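Pollen-specific leucine-rich repeat extensin-like protein 1 (Arabidopsis thaliana, PDB 6TME) probably acts in the pollen tube cell wall, where its leucine-rich repeat domain is likely to bind secreted signalling peptides while an extensin-like region anchors it. Local coordinates at residues Leu308-Phe313 against Glu332-Asp337. Sequence-based numbering, arbitrary orientation.
With NAG (2-acetamido-2-deoxy-beta-D-glucopyranose), chain E.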
loop_
_atom_site.group_PDB
_atom_site.type_symbol
_atom_site.label_atom_id
_atom_site.label_comp_id
_atom_site.label_asym_id
_atom_site.label_seq_id
_atom_site.Cartn_x
_atom_site.Cartn_y
_atom_site.Cartn_z
ATOM N N LEU A 308 -19.537 -6.054 8.599
ATOM C CA LEU A 308 -19.301 -6.574 7.259
ATOM C C LEU A 308 -20.382 -6.077 6.318
ATOM O O LEU A 308 -21.550 -6.422 6.483
ATOM C CB LEU A 308 -19.281 -8.094 7.298
ATOM C CG LEU A 308 -19.221 -8.710 5.902
ATOM C CD1 LEU A 308 -17.963 -8.241 5.137
ATOM C CD2 LEU A 308 -19.274 -10.220 6.023
ATOM N N SER A 309 -20.011 -5.279 5.319
ATOM C CA SER A 309 -21.007 -4.733 4.410
ATOM C C SER A 309 -20.858 -5.187 2.960
ATOM O O SER A 309 -21.817 -5.055 2.194
ATOM C CB SER A 309 -21.002 -3.194 4.476
ATOM O OG SER A 309 -19.893 -2.626 3.811
ATOM N N ASN A 310 -19.705 -5.714 2.565
ATOM C CA ASN A 310 -19.458 -6.155 1.192
ATOM C C ASN A 310 -18.610 -7.418 1.289
ATOM O O ASN A 310 -17.448 -7.362 1.706
ATOM C CB ASN A 310 -18.757 -5.067 0.365
ATOM C CG ASN A 310 -18.782 -5.354 -1.129
ATOM O OD1 ASN A 310 -19.584 -6.152 -1.601
ATOM N ND2 ASN A 310 -17.907 -4.699 -1.877
ATOM N N PHE A 311 -19.198 -8.562 0.954
ATOM C CA PHE A 311 -18.524 -9.851 1.076
ATOM C C PHE A 311 -18.650 -10.560 -0.265
ATOM O O PHE A 311 -19.735 -11.021 -0.628
ATOM C CB PHE A 311 -19.123 -10.673 2.220
ATOM C CG PHE A 311 -18.528 -12.066 2.385
ATOM C CD1 PHE A 311 -17.258 -12.372 1.919
ATOM C CD2 PHE A 311 -19.254 -13.064 3.030
ATOM C CE1 PHE A 311 -16.726 -13.648 2.076
ATOM C CE2 PHE A 311 -18.729 -14.336 3.196
ATOM C CZ PHE A 311 -17.467 -14.632 2.717
ATOM N N THR A 312 -17.536 -10.629 -0.990
ATOM C CA THR A 312 -17.434 -11.171 -2.345
ATOM C C THR A 312 -16.682 -12.496 -2.270
ATOM O O THR A 312 -15.521 -12.526 -1.857
ATOM C CB THR A 312 -16.674 -10.188 -3.251
ATOM O OG1 THR A 312 -17.358 -8.927 -3.293
ATOM C CG2 THR A 312 -16.473 -10.741 -4.667
ATOM N N PHE A 313 -17.337 -13.590 -2.649
ATOM C CA PHE A 313 -16.688 -14.897 -2.618
ATOM C C PHE A 313 -16.915 -15.633 -3.934
ATOM O O PHE A 313 -16.891 -16.865 -3.988
ATOM C CB PHE A 313 -17.154 -15.729 -1.417
ATOM C CG PHE A 313 -18.661 -15.768 -1.220
ATOM C CD1 PHE A 313 -19.343 -14.685 -0.674
ATOM C CD2 PHE A 313 -19.380 -16.912 -1.541
ATOM C CE1 PHE A 313 -20.726 -14.730 -0.482
ATOM C CE2 PHE A 313 -20.758 -16.982 -1.343
ATOM C CZ PHE A 313 -21.437 -15.890 -0.818
ATOM N N GLU A 332 -28.685 -4.356 3.930
ATOM C CA GLU A 332 -27.500 -3.740 4.516
ATOM C C GLU A 332 -26.202 -4.356 4.035
ATOM O O GLU A 332 -25.170 -3.686 4.058
ATOM C CB GLU A 332 -27.521 -3.839 6.049
ATOM C CG GLU A 332 -28.547 -2.967 6.748
ATOM C CD GLU A 332 -29.886 -3.660 6.887
ATOM O OE1 GLU A 332 -30.914 -3.041 6.540
ATOM O OE2 GLU A 332 -29.911 -4.830 7.328
ATOM N N LYS A 333 -26.225 -5.609 3.606
ATOM C CA LYS A 333 -25.013 -6.354 3.328
ATOM C C LYS A 333 -25.024 -6.799 1.879
ATOM O O LYS A 333 -26.010 -7.365 1.407
ATOM C CB LYS A 333 -24.890 -7.553 4.265
ATOM C CG LYS A 333 -24.751 -7.129 5.713
ATOM C CD LYS A 333 -24.299 -8.279 6.577
ATOM C CE LYS A 333 -23.907 -7.785 7.943
ATOM N NZ LYS A 333 -23.119 -8.824 8.639
ATOM N N GLN A 334 -23.935 -6.518 1.179
ATOM C CA GLN A 334 -23.768 -6.903 -0.208
ATOM C C GLN A 334 -22.948 -8.184 -0.275
ATOM O O GLN A 334 -21.867 -8.272 0.319
ATOM C CB GLN A 334 -23.084 -5.789 -0.992
ATOM C CG GLN A 334 -23.020 -6.030 -2.482
ATOM C CD GLN A 334 -24.399 -6.105 -3.110
ATOM O OE1 GLN A 334 -24.818 -7.155 -3.605
ATOM N NE2 GLN A 334 -25.115 -4.987 -3.086
ATOM N N PHE A 335 -23.474 -9.174 -0.990
ATOM C CA PHE A 335 -22.819 -10.451 -1.199
ATOM C C PHE A 335 -22.686 -10.713 -2.690
ATOM O O PHE A 335 -23.371 -10.107 -3.514
ATOM C CB PHE A 335 -23.582 -11.592 -0.526
ATOM C CG PHE A 335 -23.754 -11.409 0.949
ATOM C CD1 PHE A 335 -22.675 -11.591 1.813
ATOM C CD2 PHE A 335 -24.989 -11.047 1.481
ATOM C CE1 PHE A 335 -22.827 -11.434 3.187
ATOM C CE2 PHE A 335 -25.146 -10.886 2.857
ATOM C CZ PHE A 335 -24.056 -11.074 3.715
ATOM N N ASP A 336 -21.776 -11.616 -3.032
ATOM C CA ASP A 336 -21.572 -11.994 -4.426
ATOM C C ASP A 336 -21.086 -13.439 -4.452
ATOM O O ASP A 336 -20.018 -13.743 -3.904
ATOM C CB ASP A 336 -20.582 -11.035 -5.079
ATOM C CG ASP A 336 -20.367 -11.306 -6.555
ATOM O OD1 ASP A 336 -20.875 -12.319 -7.072
ATOM O OD2 ASP A 336 -19.661 -10.496 -7.200
ATOM N N ASP A 337 -21.889 -14.333 -5.058
ATOM C CA ASP A 337 -21.602 -15.767 -5.042
ATOM C C ASP A 337 -21.580 -16.377 -6.442
ATOM O O ASP A 337 -21.691 -17.598 -6.581
ATOM C CB ASP A 337 -22.593 -16.520 -4.141
ATOM C CG ASP A 337 -24.052 -16.523 -4.679
ATOM O OD1 ASP A 337 -24.367 -15.910 -5.740
ATOM O OD2 ASP A 337 -24.901 -17.156 -3.999
HETATM C C1 NAG E . -17.818 -4.889 -3.316
HETATM C C2 NAG E . -17.815 -3.562 -4.067
HETATM C C3 NAG E . -17.566 -3.797 -5.556
HETATM C C4 NAG E . -16.247 -4.534 -5.747
HETATM C C5 NAG E . -16.259 -5.847 -4.967
HETATM C C6 NAG E . -14.900 -6.507 -4.936
HETATM C C7 NAG E . -19.237 -1.949 -2.866
HETATM C C8 NAG E . -20.577 -1.281 -2.817
HETATM N N2 NAG E . -19.056 -2.827 -3.862
HETATM O O3 NAG E . -17.496 -2.544 -6.228
HETATM O O4 NAG E . -15.966 -4.745 -7.129
HETATM O O5 NAG E . -16.603 -5.605 -3.592
HETATM O O6 NAG E . -14.013 -5.792 -4.081
HETATM O O7 NAG E . -18.362 -1.716 -2.033
#
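Asn310-Thr312 pairs in parallel with Gln334-Asp336, the segment axes 4.7 Å apart and 4° from alignment. These are the last two strands on the parallel strand face of the leucine-rich repeat solenoid. Three firm backbone bonds join them: Gln334 N to Ser309 O (2.8 Å), Phe311 N to Gln334 O and Phe313 N to Asp336 O. A fourth, Asp336 N to Phe311 O, is weak, with an N-H...O angle of 130°.

Asn310 and Gln334 point the same way, as do Thr312 and Asp336. Asn310 ND2 is bonded covalently to C1 of the N-acetylglucosamine, so the glycan stands on this face. The same ND2 donates a hydrogen bond to Gln286 OE1 of neighbouring strand 286-288. Phe311 and Phe335 turn to the other face, into the repeat core beside Cys303. There Phe335 CD1 lies 3.7 Å from Phe311 CB.

Phe313 CG sits between its backbone N and carbonyl carbon (chi1 48°), and Phe313 CE2 lies 3.4 Å from Asp337 CB. Asp336 O is over one ring face, offset toward the rim. Phe313 CD1 lies 3.7 Å above the Phe311 ring plane, over its centre. An alanine at Phe313 would probably leave a gap beside Asp337 CB and that Phe311 face without this cover. Asp337 itself forms a salt bridge to Arg345. Lys333 runs extended past Leu308 O, and its NZ bonds to Leu305 O and Cys303 O. Its CE passes 3.1 Å from Leu308 O.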